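Local coordinates for protein dTDP-glucose 4,6-dehydratase (Klebsiella pneumoniae, PDB 5U4Q) that binds NAD and probably catalyses the dehydration of dTDP-glucose to a 4-keto-6-deoxy sugar, or a related NAD-dependent conversion of a nucleotide sugar, at residues Y126-S131 / A160-A165; P175-R180 / R259-G264; S131-N136 / D145-P150; A65-M70 / Y109-E114. All coordinates share one frame; numbering follows the deposited sequence. Where two conformers were deposited one is given.

Contact 1: residues Y126-S131 / A160-A165; sequences YASSSS and ANELMA. With NAD (nicotinamide-adenine-dinucleotide), chain C.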
# COMPACT_ATOMS: atom_id res chain seq x y z
N TYR A 126 -11.79 -7.35 -6.57
CA TYR A 126 -11.37 -7.19 -5.17
C TYR A 126 -11.92 -5.91 -4.61
O TYR A 126 -12.17 -4.95 -5.34
CB TYR A 126 -9.82 -7.27 -5.02
CG TYR A 126 -9.11 -6.16 -5.74
CD1 TYR A 126 -8.87 -6.25 -7.11
CD2 TYR A 126 -8.73 -4.98 -5.09
CE1 TYR A 126 -8.26 -5.21 -7.81
CE2 TYR A 126 -8.10 -3.95 -5.78
CZ TYR A 126 -7.90 -4.05 -7.14
OH TYR A 126 -7.33 -3.00 -7.83
N ALA A 127 -12.11 -5.93 -3.29
CA ALA A 127 -12.65 -4.77 -2.59
C ALA A 127 -11.59 -3.73 -2.30
O ALA A 127 -10.57 -4.01 -1.66
CB ALA A 127 -13.28 -5.23 -1.28
N SER A 128 -11.82 -2.52 -2.78
CA SER A 128 -11.09 -1.34 -2.37
C SER A 128 -12.05 -0.53 -1.49
O SER A 128 -12.98 -1.09 -0.89
CB SER A 128 -10.55 -0.56 -3.56
OG SER A 128 -9.73 0.52 -3.14
N SER A 129 -11.81 0.78 -1.37
CA SER A 129 -12.62 1.59 -0.48
C SER A 129 -12.60 3.05 -0.86
O SER A 129 -11.58 3.56 -1.31
CB SER A 129 -12.04 1.46 0.93
OG SER A 129 -12.57 2.47 1.81
N SER A 130 -13.72 3.73 -0.63
CA SER A 130 -13.79 5.17 -0.81
C SER A 130 -12.80 5.92 0.10
O SER A 130 -12.52 7.11 -0.13
CB SER A 130 -15.20 5.68 -0.51
OG SER A 130 -15.55 5.48 0.85
N SER A 131 -12.31 5.27 1.16
CA SER A 131 -11.35 5.93 2.03
C SER A 131 -10.05 6.33 1.28
O SER A 131 -9.30 7.20 1.76
CB SER A 131 -11.02 5.06 3.25
OG SER A 131 -10.34 3.86 2.85
N ALA A 160 -2.72 0.43 -1.60
CA ALA A 160 -1.65 -0.51 -1.86
C ALA A 160 -2.16 -1.72 -2.64
O ALA A 160 -1.44 -2.23 -3.51
CB ALA A 160 -0.95 -0.96 -0.58
N ASN A 161 -3.36 -2.20 -2.32
CA ASN A 161 -3.95 -3.35 -3.07
C ASN A 161 -4.10 -2.96 -4.55
O ASN A 161 -3.76 -3.76 -5.44
CB ASN A 161 -5.33 -3.72 -2.54
CG ASN A 161 -5.32 -4.40 -1.15
OD1 ASN A 161 -6.39 -4.78 -0.69
ND2 ASN A 161 -4.16 -4.67 -0.58
N GLU A 162 -4.58 -1.75 -4.82
CA GLU A 162 -4.74 -1.30 -6.22
C GLU A 162 -3.38 -1.28 -6.93
O GLU A 162 -3.27 -1.69 -8.09
CB GLU A 162 -5.43 0.06 -6.29
CG GLU A 162 -6.86 0.09 -5.73
CD GLU A 162 -7.53 1.43 -5.85
OE1 GLU A 162 -7.00 2.34 -6.55
OE2 GLU A 162 -8.63 1.61 -5.26
N LEU A 163 -2.34 -0.82 -6.21
CA LEU A 163 -0.99 -0.75 -6.80
C LEU A 163 -0.46 -2.12 -7.11
O LEU A 163 0.13 -2.35 -8.17
CB LEU A 163 -0.03 -0.01 -5.88
CG LEU A 163 -0.27 1.49 -5.71
CD1 LEU A 163 0.39 1.96 -4.43
CD2 LEU A 163 0.23 2.27 -6.93
N MSE A 164 -0.67 -3.05 -6.17
CA MSE A 164 -0.22 -4.42 -6.34
C MSE A 164 -0.97 -5.09 -7.48
O MSE A 164 -0.38 -5.80 -8.29
CB MSE A 164 -0.35 -5.17 -5.00
CG MSE A 164 0.57 -4.54 -3.94
SE MSE A 164 0.02 -4.99 -2.09
CE MSE A 164 0.43 -6.91 -2.08
N ALA A 165 -2.29 -4.85 -7.56
CA ALA A 165 -3.10 -5.39 -8.65
C ALA A 165 -2.55 -4.88 -10.00
O ALA A 165 -2.40 -5.67 -10.95
CB ALA A 165 -4.57 -5.00 -8.51
PA NAD C . -17.18 -8.19 7.14
O1A NAD C . -18.59 -8.52 7.44
O2A NAD C . -16.20 -7.89 8.26
O5B NAD C . -16.59 -9.37 6.21
C5B NAD C . -15.21 -9.61 5.98
C4B NAD C . -14.92 -11.06 6.34
O4B NAD C . -13.50 -11.21 6.14
C3B NAD C . -15.23 -11.40 7.79
O3B NAD C . -16.22 -12.43 7.96
C2B NAD C . -13.86 -11.77 8.35
O2B NAD C . -13.91 -12.86 9.30
C1B NAD C . -13.01 -12.09 7.12
N9A NAD C . -11.57 -11.87 7.33
C8A NAD C . -10.98 -10.77 7.83
N7A NAD C . -9.65 -10.94 7.90
C5A NAD C . -9.39 -12.16 7.41
C6A NAD C . -8.17 -12.98 7.25
N6A NAD C . -6.97 -12.52 7.57
N1A NAD C . -8.34 -14.20 6.74
C2A NAD C . -9.54 -14.71 6.40
N3A NAD C . -10.69 -14.03 6.55
C4A NAD C . -10.65 -12.77 7.05
O3 NAD C . -17.06 -6.90 6.18
PN NAD C . -17.81 -6.60 4.79
O1N NAD C . -18.52 -7.76 4.25
O2N NAD C . -18.49 -5.25 5.02
O5D NAD C . -16.52 -6.29 3.90
C5D NAD C . -16.17 -6.96 2.69
C4D NAD C . -15.12 -6.11 2.01
O4D NAD C . -15.72 -4.89 1.52
C3D NAD C . -13.92 -5.66 2.84
O3D NAD C . -12.76 -5.75 2.01
C2D NAD C . -14.17 -4.21 3.15
O2D NAD C . -12.96 -3.43 3.30
C1D NAD C . -14.96 -3.75 1.94
N1N NAD C . -15.89 -2.64 2.25
C2N NAD C . -17.09 -2.83 2.84
C3N NAD C . -17.94 -1.74 3.11
C7N NAD C . -19.32 -1.87 3.78
O7N NAD C . -20.06 -0.88 3.83
N7N NAD C . -19.75 -3.00 4.36
C4N NAD C . -17.52 -0.47 2.81
C5N NAD C . -16.27 -0.29 2.21
C6N NAD C . -15.46 -1.39 1.96
O HOH W 1 -8.83 -6.15 -1.50

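Contact 2: residues P175-R180 / R259-G264; sequences PTTGLR and RVYNIG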
# COMPACT_ATOMS: atom_id res chain seq x y z
N PRO A 175 -6.30 -10.34 -15.26
CA PRO A 175 -7.22 -9.22 -15.28
C PRO A 175 -7.72 -8.89 -13.89
O PRO A 175 -8.12 -9.79 -13.17
CB PRO A 175 -8.35 -9.71 -16.20
CG PRO A 175 -7.70 -10.81 -17.02
CD PRO A 175 -6.86 -11.48 -15.99
N THR A 176 -7.64 -7.62 -13.51
CA THR A 176 -8.05 -7.22 -12.16
C THR A 176 -9.02 -6.07 -12.21
O THR A 176 -8.84 -5.11 -13.02
CB THR A 176 -6.86 -6.85 -11.26
OG1 THR A 176 -6.16 -5.69 -11.76
CG2 THR A 176 -5.88 -8.01 -11.12
N THR A 177 -10.06 -6.15 -11.37
CA THR A 177 -11.02 -5.08 -11.20
C THR A 177 -11.17 -4.78 -9.69
O THR A 177 -11.64 -5.64 -8.92
CB THR A 177 -12.41 -5.41 -11.79
OG1 THR A 177 -12.28 -5.77 -13.16
CG2 THR A 177 -13.33 -4.19 -11.66
N GLY A 178 -10.79 -3.57 -9.29
CA GLY A 178 -11.00 -3.12 -7.92
C GLY A 178 -12.27 -2.30 -7.81
O GLY A 178 -12.63 -1.54 -8.70
N LEU A 179 -12.97 -2.46 -6.70
CA LEU A 179 -14.24 -1.76 -6.47
C LEU A 179 -14.15 -0.93 -5.20
O LEU A 179 -13.96 -1.47 -4.11
CB LEU A 179 -15.36 -2.78 -6.33
CG LEU A 179 -15.63 -3.64 -7.56
CD1 LEU A 179 -16.67 -4.70 -7.24
CD2 LEU A 179 -16.07 -2.82 -8.75
N ARG A 180 -14.22 0.39 -5.34
CA ARG A 180 -14.16 1.33 -4.24
C ARG A 180 -15.55 1.46 -3.63
O ARG A 180 -16.40 2.19 -4.14
CB ARG A 180 -13.62 2.71 -4.66
CG ARG A 180 -12.15 2.67 -5.04
CD ARG A 180 -11.66 4.00 -5.58
NE ARG A 180 -10.27 3.91 -6.01
CZ ARG A 180 -9.63 4.87 -6.67
NH1 ARG A 180 -10.26 5.98 -6.98
NH2 ARG A 180 -8.37 4.71 -7.03
N ARG A 259 -8.47 -2.35 -13.92
CA ARG A 259 -9.50 -1.32 -13.79
C ARG A 259 -9.92 -1.15 -12.34
O ARG A 259 -9.93 -2.13 -11.58
CB ARG A 259 -10.77 -1.67 -14.57
CG ARG A 259 -10.68 -1.56 -16.08
CD ARG A 259 -10.52 -0.12 -16.53
NE ARG A 259 -10.63 -0.05 -17.98
CZ ARG A 259 -9.68 -0.43 -18.83
NH1 ARG A 259 -9.88 -0.34 -20.14
NH2 ARG A 259 -8.52 -0.90 -18.37
N VAL A 260 -10.30 0.08 -11.99
CA VAL A 260 -10.83 0.41 -10.66
C VAL A 260 -12.10 1.23 -10.92
O VAL A 260 -12.11 2.11 -11.78
CB VAL A 260 -9.85 1.16 -9.73
CG1 VAL A 260 -10.55 1.46 -8.41
CG2 VAL A 260 -8.58 0.35 -9.51
N TYR A 261 -13.18 0.89 -10.21
CA TYR A 261 -14.44 1.61 -10.30
C TYR A 261 -14.98 1.99 -8.92
O TYR A 261 -14.85 1.23 -7.96
CB TYR A 261 -15.53 0.74 -10.94
CG TYR A 261 -15.22 0.33 -12.36
CD1 TYR A 261 -15.38 1.24 -13.43
CD2 TYR A 261 -14.76 -0.94 -12.65
CE1 TYR A 261 -15.06 0.86 -14.72
CE2 TYR A 261 -14.43 -1.32 -13.94
CZ TYR A 261 -14.58 -0.41 -14.97
OH TYR A 261 -14.26 -0.82 -16.25
N ASN A 262 -15.61 3.16 -8.84
CA ASN A 262 -16.45 3.46 -7.68
C ASN A 262 -17.73 2.63 -7.78
O ASN A 262 -18.27 2.42 -8.86
CB ASN A 262 -16.91 4.91 -7.66
CG ASN A 262 -15.82 5.89 -7.29
OD1 ASN A 262 -14.88 5.57 -6.56
ND2 ASN A 262 -15.99 7.12 -7.72
N ILE A 263 -18.21 2.17 -6.64
CA ILE A 263 -19.50 1.46 -6.58
C ILE A 263 -20.30 2.08 -5.43
O ILE A 263 -19.84 2.11 -4.30
CB ILE A 263 -19.30 -0.06 -6.47
CG1 ILE A 263 -20.64 -0.78 -6.52
CG2 ILE A 263 -18.52 -0.44 -5.21
CD1 ILE A 263 -20.50 -2.28 -6.56
N GLY A 264 -21.48 2.58 -5.73
CA GLY A 264 -22.26 3.29 -4.71
C GLY A 264 -23.58 3.82 -5.22
O GLY A 264 -24.03 3.45 -6.30
O HOH W 2 -7.57 -3.55 -10.45

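Contact 3: residues S131-N136 / D145-P150; sequences SVYGLN and DSVDHP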
# COMPACT_ATOMS: atom_id res chain seq x y z
N SER A 131 -12.31 5.27 1.16
CA SER A 131 -11.35 5.93 2.03
C SER A 131 -10.05 6.33 1.28
O SER A 131 -9.30 7.20 1.76
CB SER A 131 -11.02 5.06 3.25
OG SER A 131 -10.34 3.86 2.85
N VAL A 132 -9.77 5.73 0.13
CA VAL A 132 -8.56 6.09 -0.63
C VAL A 132 -8.57 7.57 -1.04
O VAL A 132 -7.51 8.13 -1.29
CB VAL A 132 -8.28 5.21 -1.86
CG1 VAL A 132 -8.10 3.75 -1.44
CG2 VAL A 132 -9.36 5.34 -2.94
N TYR A 133 -9.76 8.17 -1.09
CA TYR A 133 -9.89 9.60 -1.49
C TYR A 133 -9.22 10.51 -0.48
O TYR A 133 -8.89 11.63 -0.81
CB TYR A 133 -11.35 9.98 -1.83
CG TYR A 133 -11.80 9.26 -3.11
CD1 TYR A 133 -11.23 9.58 -4.33
CD2 TYR A 133 -12.77 8.24 -3.08
CE1 TYR A 133 -11.59 8.94 -5.48
CE2 TYR A 133 -13.14 7.58 -4.24
CZ TYR A 133 -12.56 7.93 -5.43
OH TYR A 133 -12.88 7.29 -6.60
N GLY A 134 -9.00 10.02 0.75
CA GLY A 134 -8.20 10.73 1.75
C GLY A 134 -8.50 12.21 1.93
O GLY A 134 -9.61 12.56 2.23
N LEU A 135 -7.48 13.04 1.73
CA LEU A 135 -7.61 14.50 1.93
C LEU A 135 -8.32 15.21 0.78
O LEU A 135 -8.52 16.43 0.86
CB LEU A 135 -6.23 15.11 2.14
CG LEU A 135 -5.48 14.78 3.44
CD1 LEU A 135 -4.06 15.33 3.38
CD2 LEU A 135 -6.23 15.33 4.65
N ASN A 136 -8.67 14.49 -0.29
CA ASN A 136 -9.34 15.11 -1.43
C ASN A 136 -10.61 15.85 -1.01
O ASN A 136 -11.35 15.39 -0.15
CB ASN A 136 -9.78 14.09 -2.49
CG ASN A 136 -8.63 13.39 -3.19
OD1 ASN A 136 -7.48 13.39 -2.71
ND2 ASN A 136 -8.94 12.75 -4.30
N ASP A 145 -9.39 11.01 -10.02
CA ASP A 145 -8.75 11.82 -8.99
C ASP A 145 -7.51 11.16 -8.41
O ASP A 145 -7.38 9.93 -8.43
CB ASP A 145 -9.70 12.13 -7.83
CG ASP A 145 -10.98 12.84 -8.27
OD1 ASP A 145 -11.03 13.36 -9.41
OD2 ASP A 145 -11.93 12.87 -7.45
N SER A 146 -6.60 11.98 -7.88
CA SER A 146 -5.42 11.45 -7.23
C SER A 146 -5.86 10.84 -5.92
O SER A 146 -6.84 11.27 -5.30
CB SER A 146 -4.37 12.55 -7.00
OG SER A 146 -4.84 13.52 -6.11
N VAL A 147 -5.17 9.77 -5.52
CA VAL A 147 -5.47 9.05 -4.30
C VAL A 147 -4.12 8.71 -3.64
O VAL A 147 -3.80 7.56 -3.37
CB VAL A 147 -6.34 7.80 -4.61
CG1 VAL A 147 -7.76 8.23 -4.95
CG2 VAL A 147 -5.78 7.00 -5.76
N ASP A 148 -3.35 9.77 -3.42
CA ASP A 148 -2.00 9.74 -2.85
C ASP A 148 -1.89 10.16 -1.40
O ASP A 148 -0.79 10.10 -0.83
CB ASP A 148 -1.16 10.80 -3.60
CG ASP A 148 -0.94 10.45 -5.02
OD1 ASP A 148 -0.36 9.37 -5.25
OD2 ASP A 148 -1.30 11.26 -5.90
N HIS A 149 -2.99 10.60 -0.81
CA HIS A 149 -2.95 11.20 0.52
C HIS A 149 -3.92 10.58 1.48
O HIS A 149 -4.83 11.23 1.98
CB HIS A 149 -3.22 12.71 0.40
CG HIS A 149 -2.20 13.43 -0.40
ND1 HIS A 149 -2.38 13.72 -1.74
CD2 HIS A 149 -1.00 13.95 -0.06
CE1 HIS A 149 -1.31 14.35 -2.19
NE2 HIS A 149 -0.46 14.50 -1.19
N PRO A 150 -3.75 9.27 1.75
CA PRO A 150 -4.66 8.62 2.67
C PRO A 150 -4.54 9.15 4.09
O PRO A 150 -3.45 9.55 4.52
CB PRO A 150 -4.22 7.13 2.59
CG PRO A 150 -2.79 7.21 2.22
CD PRO A 150 -2.69 8.37 1.27
O HOH W 3 -4.99 6.67 -0.84
O HOH W 4 -5.96 10.50 -1.22
O HOH W 5 -11.57 14.58 -5.33
O HOH W 6 -4.59 12.76 -3.40

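Contact 4: residues A65-M70 / Y109-E114; sequences ADREGM and YLNILE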
# COMPACT_ATOMS: atom_id res chain seq x y z
N ALA A 65 -3.37 -14.79 5.52
CA ALA A 65 -1.94 -14.68 5.77
C ALA A 65 -1.22 -16.02 5.86
O ALA A 65 0.00 -16.04 6.00
CB ALA A 65 -1.73 -13.91 7.05
N ASP A 66 -1.97 -17.11 5.78
CA ASP A 66 -1.41 -18.48 5.84
C ASP A 66 -0.92 -18.80 4.42
O ASP A 66 -1.68 -19.24 3.56
CB ASP A 66 -2.50 -19.44 6.33
CG ASP A 66 -2.06 -20.90 6.42
OD1 ASP A 66 -0.97 -21.28 5.94
OD2 ASP A 66 -2.84 -21.67 6.99
N ARG A 67 0.37 -18.56 4.17
CA ARG A 67 0.93 -18.70 2.83
C ARG A 67 0.77 -20.10 2.26
O ARG A 67 0.31 -20.26 1.13
CB ARG A 67 2.42 -18.32 2.80
CG ARG A 67 3.03 -18.48 1.40
CD ARG A 67 4.49 -18.11 1.33
NE ARG A 67 5.04 -18.49 0.03
CZ ARG A 67 6.33 -18.41 -0.31
NH1 ARG A 67 7.23 -17.94 0.56
NH2 ARG A 67 6.71 -18.79 -1.53
N GLU A 68 1.14 -21.12 3.04
CA GLU A 68 1.02 -22.50 2.55
C GLU A 68 -0.44 -22.89 2.37
O GLU A 68 -0.80 -23.55 1.38
CB GLU A 68 1.75 -23.50 3.47
CG GLU A 68 1.65 -24.93 2.98
CD GLU A 68 2.54 -25.91 3.71
OE1 GLU A 68 3.10 -25.56 4.77
OE2 GLU A 68 2.68 -27.04 3.20
N GLY A 69 -1.29 -22.50 3.33
CA GLY A 69 -2.74 -22.81 3.26
C GLY A 69 -3.39 -22.16 2.03
O GLY A 69 -4.22 -22.76 1.35
N MSE A 70 -3.02 -20.92 1.77
CA MSE A 70 -3.53 -20.23 0.58
C MSE A 70 -3.06 -20.85 -0.70
O MSE A 70 -3.83 -21.06 -1.64
CB MSE A 70 -3.13 -18.76 0.64
CG MSE A 70 -3.92 -18.01 1.70
SE MSE A 70 -5.80 -17.67 1.22
CE MSE A 70 -5.40 -16.24 -0.05
N TYR A 109 -3.24 -10.00 0.71
CA TYR A 109 -3.54 -9.61 -0.67
C TYR A 109 -2.47 -10.20 -1.59
O TYR A 109 -2.78 -10.65 -2.69
CB TYR A 109 -3.67 -8.09 -0.81
CG TYR A 109 -4.26 -7.70 -2.16
CD1 TYR A 109 -5.60 -7.87 -2.42
CD2 TYR A 109 -3.47 -7.20 -3.18
CE1 TYR A 109 -6.14 -7.56 -3.67
CE2 TYR A 109 -3.99 -6.89 -4.41
CZ TYR A 109 -5.33 -7.05 -4.66
OH TYR A 109 -5.85 -6.75 -5.89
N LEU A 110 -1.21 -10.20 -1.16
CA LEU A 110 -0.16 -10.81 -1.97
C LEU A 110 -0.44 -12.30 -2.16
O LEU A 110 -0.25 -12.80 -3.27
CB LEU A 110 1.22 -10.61 -1.36
CG LEU A 110 2.38 -11.19 -2.19
CD1 LEU A 110 2.43 -10.65 -3.62
CD2 LEU A 110 3.71 -10.97 -1.48
N ASN A 111 -0.89 -13.01 -1.11
CA ASN A 111 -1.21 -14.45 -1.26
C ASN A 111 -2.29 -14.64 -2.32
O ASN A 111 -2.23 -15.58 -3.11
CB ASN A 111 -1.57 -15.09 0.08
CG ASN A 111 -0.38 -15.14 1.02
OD1 ASN A 111 0.76 -15.09 0.56
ND2 ASN A 111 -0.63 -15.19 2.33
N ILE A 112 -3.30 -13.78 -2.32
CA ILE A 112 -4.33 -13.82 -3.35
C ILE A 112 -3.69 -13.63 -4.75
O ILE A 112 -4.01 -14.39 -5.69
CB ILE A 112 -5.42 -12.73 -3.11
CG1 ILE A 112 -6.26 -13.04 -1.88
CG2 ILE A 112 -6.32 -12.52 -4.33
CD1 ILE A 112 -7.27 -14.13 -2.05
N LEU A 113 -2.85 -12.59 -4.90
CA LEU A 113 -2.26 -12.30 -6.21
C LEU A 113 -1.39 -13.46 -6.70
O LEU A 113 -1.45 -13.83 -7.87
CB LEU A 113 -1.47 -11.01 -6.18
CG LEU A 113 -2.27 -9.71 -6.04
CD1 LEU A 113 -1.30 -8.54 -5.82
CD2 LEU A 113 -3.13 -9.48 -7.25
N GLU A 114 -0.60 -14.02 -5.78
CA GLU A 114 0.26 -15.17 -6.11
C GLU A 114 -0.57 -16.36 -6.55
O GLU A 114 -0.22 -17.03 -7.54
CB GLU A 114 1.18 -15.51 -4.96
CG GLU A 114 2.40 -14.59 -4.91
CD GLU A 114 3.36 -14.86 -6.06
OE1 GLU A 114 3.98 -15.94 -6.01
OE2 GLU A 114 3.52 -14.02 -6.97
O HOH W 7 0.34 -18.22 -0.80

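Contact 1: residues Y126-S131 / A160-A165
A carboxylate buried against a β-strand is the striking element here. Glu-162 reaches from its helix with an extended chain, and its OE2 accepts a hydrogen bond from Ser-128 OG at 2.6 Å through the anti lone pair, the one turned away from the other oxygen. OE1 forms a salt bridge with Arg-180, which would favour the ionised state. A small hydroxyl suits Ser-128: with OG anti to the backbone N (chi1 -174°), it is turned to the carboxylate. Tyr-126 holds the crowded first torsion, CG between N and carbonyl carbon (chi1 63°), which brings its ring up to the helix. Its OH lies 3.5 Å from Ala-165 CB and equally close to Glu-162 CA, so a methyl at 165 lets the tyrosine tip in. Water 1 donates to both Ala-127 O and Asn-161 OD1, while Asn-161 ND2 is held by Asn-105 O. On the far side Ala-127 CB rests 3.4 Å from O3D of the NAD ribose. Segment 160-165 runs obliquely against 126-129, at 135° between their N-to-C directions. Strand 123-129 thus lies between cofactor and helix 153-172, which carries the Tyr-154 and Lys-158 of the family's YxxxK motif, and has helix 98-118 beside it.

Contact 2: residues P175-R180 / R259-G264
Arg-180 and Val-260 cross at about a right angle, on neighbouring strands. The arginine chain, extended from CG to NE, passes over the valine so that NE sits 3.4 Å from CG1; the tip goes on to Glu-162 and to Tyr-133 OH. Asn-262, its partner in register, crosses it obliquely, with amide and guanidinium planes 49° apart, and its OD1 accepts from Tyr-133 OH. On this same face Gly-178 has no side chain, and its CA packs against the ring of Tyr-126. The other face, carrying Thr-177, Leu-179 and Tyr-261, makes mostly carbon contacts. Thr-177 CG2, anti to the backbone N, meets the edge of the Tyr-261 ring in its plane, 3.7 Å from CD2, while Thr-177 OG1 turns to His-123. Leu-179 CB touches Ile-263 CG2 at 4.1 Å, branched and aliphatic residues filling the surface under helix 223-234. Five backbone hydrogen bonds join the strands, from Gly-178 N to Arg-259 O at 2.8 Å up to Ile-263 N to Arg-180 O at 3.1 Å. That last donor stands 40° above the carbonyl plane. Parallel strands tilted by 26°, with donors and acceptors alternating along each, typify the twisted central sheet of a Rossmann-type NAD-binding fold.

Contact 3: residues S131-N136 / D145-P150
Asn-136 points its CB at the facing loop, and a first torsion that sets CG anti to the carbonyl carbon (chi1 -66°) carries the amide up to Ser-146 O, 3.5 Å from CG. At the tip, ND2 donates to Ser-146 O at 2.8 Å, almost along the C=O axis and nearly in the amide plane; it also lies in the plane of the Tyr-133 ring, at its edge. OD1, the other branch, accepts from water 6, a water that also bonds Ser-146 OG, Asp-148 N and His-149 ND1. An amide suits this position because it offers a donor and an acceptor to two different neighbours. The backbone places it: Asn-136 N bonds Tyr-133 O, closing a type II' turn in which Gly-134 takes a positive phi (47°). A side chain on Gly-134 would run into His-149 O, which already lies 3.4 Å from Gly-134 CA; the same oxygen accepts from Leu-135 N at 3.2 Å. Val-147 CG1 packs beside Val-132 CG2 and Tyr-133 CD1, 3.9 and 3.8 Å away, the three side chains pointing the same way. Waters 3 and 4 both donate to Val-132 O, linking it to Val-147 O and His-149 N. Both segments belong to the long loop between strand 123-129 and helix 153-172. Val-132 and Val-147 rest on Arg-180 of strand 176-185, Pro-150 packs on Ala-155 of the helix, and His-149 NE2 bonds Thr-253 O of the second subunit.

Contact 4: residues A65-M70 / Y109-E114
The amide of Asn-111 presents one face to the first turn of the opposing helix: Arg-67 CA stands over it, 3.9 Å from ND2, and Arg-67 CG lies on the same side near OD1. At the amide's nitrogen end come CA and C of Ala-65, each 3.7 Å from ND2, which donates to Leu-64 O, a backbone carbonyl just before the segment. OD1 accepts from Tyr-99 OH of the second subunit and takes only a weak bond from water 7, whose stronger bond goes to Arg-67 O at 2.8 Å. An asparagine therefore suits this buried place, its two ends meeting a carbonyl and a hydroxyl. The Arg-67 guanidinium, at the end of an extended chain and only 24° off the amide plane, makes a cation-pi contact with Tyr-99 of the second subunit. A third flat group, the Asp-66 carboxylate, caps the helix: OD1 accepts from Gly-69 N at 2.9 Å, met from well above the carboxylate plane. The apolar half rests on Met-70, present as selenomethionine. Bent at chi2 and chi3, its chain curls over Asn-111 CB and sets CE 3.5 Å from Ile-112 CD1, a tight contact. Helix 67-77 thus begins against helix 98-118, which also packs on strand 123-129 and helix 153-172, while the second subunit borders the contact itself through its Tyr-99.

How the contacts relate
Along the chain contact 4 closes first, and contact 1 then spans the loop that holds contact 3; contact 2 follows. Contacts 1 and 2, centres 8 Å apart, lie on neighbouring strands of the parallel sheet, 123-129 and 176-185, joined by the crossover through helix 153-172. Contact 3, its centre about 12 Å from that of contact 1, follows strand 123-129, and its Tyr-133 reaches Arg-180 and Asn-262 of contact 2. The centre of contact 4 is about 16 Å from that of contact 1, linked through Tyr-109 and Leu-113. Contacts 1, 3 and 4 touch the second subunit, so helices packed on the cofactor-binding sheet, and the loop after strand 123-129, join the dimer interface.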